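MbSHANK1 protein (Monosiga brevicollis, PDB 6X23) carries a PDZ domain that binds a GIRK3 peptide, and probably acts through it as an adaptor in receptor-associated signalling. Local coordinates at residues A[10-15]-A[64-69]; A[83-88]-A[92-97]. One frame throughout, in Å; residues are numbered along the deposited sequence.

Contact 1: A[10-15]-A[64-69]; sequences EGKMDL and RLLELN
Glu-10 and Arg-64 meet across a strand that lies between them, a useful example of how second-neighbour strands in a PDZ domain can interact. In this antiparallel sheet 10-18 and 64-68 both flank 91-99, so only side chains bridge the gap; the closest pair of CA atoms, Lys-12 and Leu-66, is 8.6 Å apart. The two charged chains cross at roughly a right angle. Arg-64 sets out with CG anti to its N and then bends at chi3 (63°), which swings the guanidinium toward the acid. OE2 of Glu-10 comes to the edge of that group, near its plane, in a salt bridge with NH2; the modelled separation of Glu-10 OE2 and Arg-64 NH2, 2.4 Å, is very short, so this length and the bent 134° angle of the hydrogen bond are doubtful in detail. The carboxylate is turned 31° from the guanidinium. Meanwhile NH1 is held by the carbonyl oxygen of Gln-41, and CD1 of Leu-66 sits 3.2 Å above one guanidinium face, offset toward its rim. A leucine in place of Arg-64 would probably leave the Glu-10 carboxylate without its positive mate and the Gln-41 carbonyl without this donor. Alongside this polar pair, Leu-66 opens a classic beta bulge, facing Arg-95 together with Glu-67, whose OE2 forms a salt bridge with Arg-95. The other branch of Leu-66 serves the apolar half of the contact: its CD2 lies 3.8 Å from CD of Lys-12, where the two chains again cross nearly perpendicularly.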
loop_
_atom_site.group_PDB
_atom_site.type_symbol
_atom_site.label_atom_id
_atom_site.label_comp_id
_atom_site.label_asym_id
_atom_site.label_seq_id
_atom_site.Cartn_x
_atom_site.Cartn_y
_atom_site.Cartn_z
ATOM N N GLU A 10 -3.963 -3.203 -16.025
ATOM C CA GLU A 10 -4.097 -3.444 -14.600
ATOM C C GLU A 10 -5.558 -3.482 -14.206
ATOM O O GLU A 10 -6.429 -2.944 -14.885
ATOM C CB GLU A 10 -3.354 -2.406 -13.752
ATOM C CG GLU A 10 -3.645 -0.947 -14.065
ATOM C CD GLU A 10 -2.497 -0.034 -13.616
ATOM O OE1 GLU A 10 -1.340 -0.502 -13.556
ATOM O OE2 GLU A 10 -2.754 1.156 -13.337
ATOM N N GLY A 11 -5.816 -4.153 -13.100
ATOM C CA GLY A 11 -7.130 -4.172 -12.502
ATOM C C GLY A 11 -7.050 -3.581 -11.116
ATOM O O GLY A 11 -6.021 -3.659 -10.448
ATOM N N LYS A 12 -8.145 -2.985 -10.687
ATOM C CA LYS A 12 -8.239 -2.435 -9.350
ATOM C C LYS A 12 -8.874 -3.443 -8.397
ATOM O O LYS A 12 -9.702 -4.265 -8.788
ATOM C CB LYS A 12 -9.046 -1.139 -9.376
ATOM C CG LYS A 12 -8.490 -0.097 -10.350
ATOM C CD LYS A 12 -9.162 1.230 -10.133
ATOM C CE LYS A 12 -9.339 1.983 -11.427
ATOM N NZ LYS A 12 -10.474 2.973 -11.313
ATOM N N MET A 13 -8.466 -3.388 -7.133
ATOM C CA MET A 13 -9.074 -4.260 -6.140
ATOM C C MET A 13 -9.098 -3.509 -4.824
ATOM O O MET A 13 -8.228 -2.668 -4.577
ATOM C CB MET A 13 -8.302 -5.588 -5.997
ATOM C CG MET A 13 -8.522 -6.602 -7.114
ATOM S SD MET A 13 -10.247 -7.112 -7.205
ATOM C CE MET A 13 -10.317 -8.640 -6.243
ATOM N N ASP A 14 -10.103 -3.797 -3.983
ATOM C CA ASP A 14 -10.184 -3.215 -2.646
ATOM C C ASP A 14 -9.619 -4.219 -1.654
ATOM O O ASP A 14 -9.776 -5.408 -1.833
ATOM C CB ASP A 14 -11.618 -2.884 -2.286
ATOM C CG ASP A 14 -12.219 -1.854 -3.222
ATOM O OD1 ASP A 14 -11.998 -0.661 -2.975
ATOM O OD2 ASP A 14 -12.895 -2.217 -4.215
ATOM N N LEU A 15 -8.927 -3.743 -0.628
ATOM C CA LEU A 15 -8.328 -4.610 0.378
ATOM C C LEU A 15 -8.566 -3.996 1.749
ATOM O O LEU A 15 -8.574 -2.768 1.882
ATOM C CB LEU A 15 -6.819 -4.752 0.169
ATOM C CG LEU A 15 -6.149 -5.706 -0.788
ATOM C CD1 LEU A 15 -6.584 -5.398 -2.164
ATOM C CD2 LEU A 15 -4.651 -5.470 -0.649
ATOM N N ARG A 64 0.004 -1.115 -6.644
ATOM C CA ARG A 64 0.182 0.329 -6.598
ATOM C C ARG A 64 -0.977 0.957 -5.841
ATOM O O ARG A 64 -2.137 0.640 -6.105
ATOM C CB ARG A 64 0.272 0.917 -8.009
ATOM C CG ARG A 64 0.271 2.432 -8.026
ATOM C CD ARG A 64 0.669 2.951 -9.389
ATOM N NE ARG A 64 -0.271 2.560 -10.426
ATOM C CZ ARG A 64 -1.342 3.271 -10.733
ATOM N NH1 ARG A 64 -1.589 4.390 -10.067
ATOM N NH2 ARG A 64 -2.159 2.867 -11.696
ATOM N N LEU A 65 -0.656 1.860 -4.924
ATOM C CA LEU A 65 -1.624 2.440 -4.012
ATOM C C LEU A 65 -2.458 3.494 -4.726
ATOM O O LEU A 65 -1.915 4.452 -5.285
ATOM C CB LEU A 65 -0.889 3.050 -2.826
ATOM C CG LEU A 65 -1.775 3.440 -1.648
ATOM C CD1 LEU A 65 -2.808 2.348 -1.334
ATOM C CD2 LEU A 65 -0.922 3.720 -0.428
ATOM N N LEU A 66 -3.776 3.329 -4.706
ATOM C CA LEU A 66 -4.681 4.305 -5.280
ATOM C C LEU A 66 -5.517 5.020 -4.228
ATOM O O LEU A 66 -5.644 6.248 -4.267
ATOM C CB LEU A 66 -5.594 3.621 -6.287
ATOM C CG LEU A 66 -5.151 3.520 -7.750
ATOM C CD1 LEU A 66 -3.703 3.102 -7.904
ATOM C CD2 LEU A 66 -6.054 2.514 -8.462
ATOM N N GLU A 67 -6.123 4.289 -3.296
ATOM C CA GLU A 67 -6.971 4.906 -2.284
ATOM C C GLU A 67 -6.604 4.347 -0.919
ATOM O O GLU A 67 -6.319 3.157 -0.769
ATOM C CB GLU A 67 -8.474 4.672 -2.527
ATOM C CG GLU A 67 -9.035 5.142 -3.877
ATOM C CD GLU A 67 -10.542 4.914 -3.986
ATOM O OE1 GLU A 67 -11.135 4.328 -3.047
ATOM O OE2 GLU A 67 -11.140 5.308 -5.017
ATOM N N LEU A 68 -6.642 5.221 0.073
ATOM C CA LEU A 68 -6.410 4.896 1.467
ATOM C C LEU A 68 -7.655 5.333 2.216
ATOM O O LEU A 68 -7.983 6.521 2.217
ATOM C CB LEU A 68 -5.171 5.629 1.974
ATOM C CG LEU A 68 -4.825 5.621 3.453
ATOM C CD1 LEU A 68 -4.488 4.216 3.840
ATOM C CD2 LEU A 68 -3.634 6.514 3.652
ATOM N N ASN A 69 -8.360 4.381 2.817
ATOM C CA ASN A 69 -9.606 4.657 3.531
ATOM C C ASN A 69 -10.556 5.496 2.673
ATOM O O ASN A 69 -11.057 6.547 3.077
ATOM C CB ASN A 69 -9.328 5.327 4.876
ATOM C CG ASN A 69 -8.656 4.366 5.903
ATOM O OD1 ASN A 69 -8.741 3.134 5.797
ATOM N ND2 ASN A 69 -8.013 4.947 6.913
#

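Contact 2: A[83-88]-A[92-97]; sequences DEIKRS and VAFRIA
Ile-85 and Phe-94 supply the apolar part of this contact, which joins the later part of the peptide-groove helix, 78-87, to strand 91-99 of the PDZ sheet. The isoleucine crosses the phenylalanine at about a right angle. Its CG1, placed beside the backbone N by chi1 of -74°, lies in the ring plane at the edge, 3.9 Å from Phe-94 CE1. The terminal CD1 comes in obliquely, 3.7 Å from Phe-94 CZ. Ile-85 also packs on an apolar side chain of the bound peptide, while Leu-65 and Leu-68 of strand 64-68 press on Phe-94, which would place the ring in a second shell behind the groove.

A mixed contact follows where the chain turns from helix to strand. The side chains of Ser-88 and Val-92 leave their backbones toward one another; Ser-88 OG lies 3.6 Å from Val-92 CG2, and Ser-88 CB 3.9 Å from the same methyl. Val-92 turns this methyl anti to its backbone N, and in addition touches Phe-24 and Leu-68.

The polar bonds of Ser-88 lead outside the two segments. OG is hydrogen-bonded to the carbonyl oxygen of Val-91 and to ND2 of Asn-69, whose OD1 in turn takes the backbone N-H of Ala-93.

The chemistry implies a division of labour: dispersion forces between aliphatic and aromatic carbons join helix to strand, whereas the serine hydroxyl, satisfied by the turn and by Asn-69, can lie against a valine methyl without leaving its polar needs unmet.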
loop_
_atom_site.group_PDB
_atom_site.type_symbol
_atom_site.label_atom_id
_atom_site.label_comp_id
_atom_site.label_asym_id
_atom_site.label_seq_id
_atom_site.Cartn_x
_atom_site.Cartn_y
_atom_site.Cartn_z
ATOM N N ASP A 83 2.435 8.318 6.814
ATOM C CA ASP A 83 1.942 8.807 8.098
ATOM C C ASP A 83 0.480 8.450 8.296
ATOM O O ASP A 83 0.090 7.994 9.376
ATOM C CB ASP A 83 2.142 10.316 8.210
ATOM C CG ASP A 83 3.573 10.692 8.553
ATOM O OD1 ASP A 83 4.356 9.815 9.013
ATOM O OD2 ASP A 83 3.906 11.881 8.355
ATOM N N GLU A 84 -0.339 8.633 7.260
ATOM C CA GLU A 84 -1.749 8.289 7.371
ATOM C C GLU A 84 -1.939 6.782 7.484
ATOM O O GLU A 84 -2.841 6.310 8.195
ATOM C CB GLU A 84 -2.524 8.854 6.179
ATOM C CG GLU A 84 -2.769 10.362 6.271
ATOM C CD GLU A 84 -3.654 10.745 7.452
ATOM O OE1 GLU A 84 -4.886 10.899 7.268
ATOM O OE2 GLU A 84 -3.121 10.889 8.574
ATOM N N ILE A 85 -1.097 6.005 6.816
ATOM C CA ILE A 85 -1.166 4.567 7.027
ATOM C C ILE A 85 -0.905 4.236 8.496
ATOM O O ILE A 85 -1.650 3.469 9.116
ATOM C CB ILE A 85 -0.201 3.849 6.072
ATOM C CG1 ILE A 85 -0.811 3.883 4.660
ATOM C CG2 ILE A 85 0.064 2.437 6.580
ATOM C CD1 ILE A 85 0.042 3.301 3.564
ATOM N N LYS A 86 0.108 4.860 9.095
ATOM C CA LYS A 86 0.394 4.578 10.500
ATOM C C LYS A 86 -0.689 5.107 11.431
ATOM O O LYS A 86 -0.862 4.558 12.535
ATOM C CB LYS A 86 1.752 5.161 10.897
ATOM C CG LYS A 86 2.905 4.548 10.116
ATOM C CD LYS A 86 4.141 5.419 10.159
ATOM C CE LYS A 86 5.374 4.544 10.266
ATOM N NZ LYS A 86 6.595 5.173 9.681
ATOM N N ARG A 87 -1.424 6.150 11.003
ATOM C CA ARG A 87 -2.430 6.812 11.818
ATOM C C ARG A 87 -3.816 6.218 11.633
ATOM O O ARG A 87 -4.785 6.685 12.274
ATOM C CB ARG A 87 -2.438 8.298 11.503
ATOM C CG ARG A 87 -1.245 8.987 12.096
ATOM C CD ARG A 87 -1.197 10.466 11.729
ATOM N NE ARG A 87 -2.329 11.187 12.291
ATOM C CZ ARG A 87 -2.377 11.601 13.545
ATOM N NH1 ARG A 87 -1.338 11.353 14.331
ATOM N NH2 ARG A 87 -3.446 12.262 14.005
ATOM N N SER A 88 -3.925 5.195 10.775
ATOM C CA SER A 88 -5.212 4.606 10.437
ATOM C C SER A 88 -5.770 3.778 11.576
ATOM O O SER A 88 -6.958 3.440 11.550
ATOM C CB SER A 88 -5.090 3.744 9.189
ATOM O OG SER A 88 -6.357 3.315 8.751
ATOM N N VAL A 92 -6.923 -0.730 8.207
ATOM C CA VAL A 92 -6.681 0.158 7.078
ATOM C C VAL A 92 -7.399 -0.446 5.890
ATOM O O VAL A 92 -7.578 -1.663 5.813
ATOM C CB VAL A 92 -5.167 0.330 6.771
ATOM C CG1 VAL A 92 -4.611 -0.900 6.092
ATOM C CG2 VAL A 92 -4.899 1.530 5.927
ATOM N N ALA A 93 -7.810 0.401 4.961
ATOM C CA ALA A 93 -8.360 -0.042 3.691
ATOM C C ALA A 93 -7.593 0.619 2.559
ATOM O O ALA A 93 -7.297 1.821 2.602
ATOM C CB ALA A 93 -9.845 0.284 3.564
ATOM N N PHE A 94 -7.262 -0.197 1.560
ATOM C CA PHE A 94 -6.540 0.200 0.362
ATOM C C PHE A 94 -7.399 -0.139 -0.839
ATOM O O PHE A 94 -8.060 -1.185 -0.863
ATOM C CB PHE A 94 -5.197 -0.542 0.231
ATOM C CG PHE A 94 -4.183 -0.171 1.283
ATOM C CD1 PHE A 94 -4.005 1.146 1.662
ATOM C CD2 PHE A 94 -3.423 -1.146 1.909
ATOM C CE1 PHE A 94 -3.070 1.489 2.628
ATOM C CE2 PHE A 94 -2.503 -0.805 2.896
ATOM C CZ PHE A 94 -2.335 0.518 3.249
ATOM N N ARG A 95 -7.392 0.746 -1.828
ATOM C CA ARG A 95 -7.687 0.383 -3.205
ATOM C C ARG A 95 -6.392 0.484 -3.996
ATOM O O ARG A 95 -5.681 1.483 -3.890
ATOM C CB ARG A 95 -8.752 1.298 -3.799
ATOM C CG ARG A 95 -9.165 0.953 -5.216
ATOM C CD ARG A 95 -10.277 1.850 -5.640
ATOM N NE ARG A 95 -10.894 1.354 -6.859
ATOM C CZ ARG A 95 -11.909 1.970 -7.459
ATOM N NH1 ARG A 95 -12.386 3.097 -6.942
ATOM N NH2 ARG A 95 -12.437 1.470 -8.576
ATOM N N ILE A 96 -6.079 -0.541 -4.775
ATOM C CA ILE A 96 -4.801 -0.626 -5.468
ATOM C C ILE A 96 -5.011 -1.026 -6.919
ATOM O O ILE A 96 -6.059 -1.541 -7.302
ATOM C CB ILE A 96 -3.846 -1.622 -4.796
ATOM C CG1 ILE A 96 -4.519 -3.006 -4.691
ATOM C CG2 ILE A 96 -3.363 -1.045 -3.474
ATOM C CD1 ILE A 96 -4.098 -4.007 -5.792
ATOM N N ALA A 97 -3.956 -0.824 -7.708
ATOM C CA ALA A 97 -3.909 -1.218 -9.112
ATOM C C ALA A 97 -2.843 -2.292 -9.285
ATOM O O ALA A 97 -1.730 -2.151 -8.777
ATOM C CB ALA A 97 -3.626 -0.011 -10.013
#

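From the N terminus, the chain enters the sheet at 10-15 and returns at 64-69, where contact 1 closes a long loop of 48 residues that includes strands 26-29 and 44-48 and helix 53-57. Contact 2 opens later, on helix 78-87, and closes after only three intervening residues, the last of them already in the strand. The two loops lie in series, neither enclosing nor crossing the other. They meet in space because 92-97 runs between both segments of contact 1: Leu-15 N probably bonds to Phe-94 O on one side, and Leu-66 N to Arg-95 O on the other. Together the contacts tie the N-terminal strand, the sheet's middle and the groove helix into one domain.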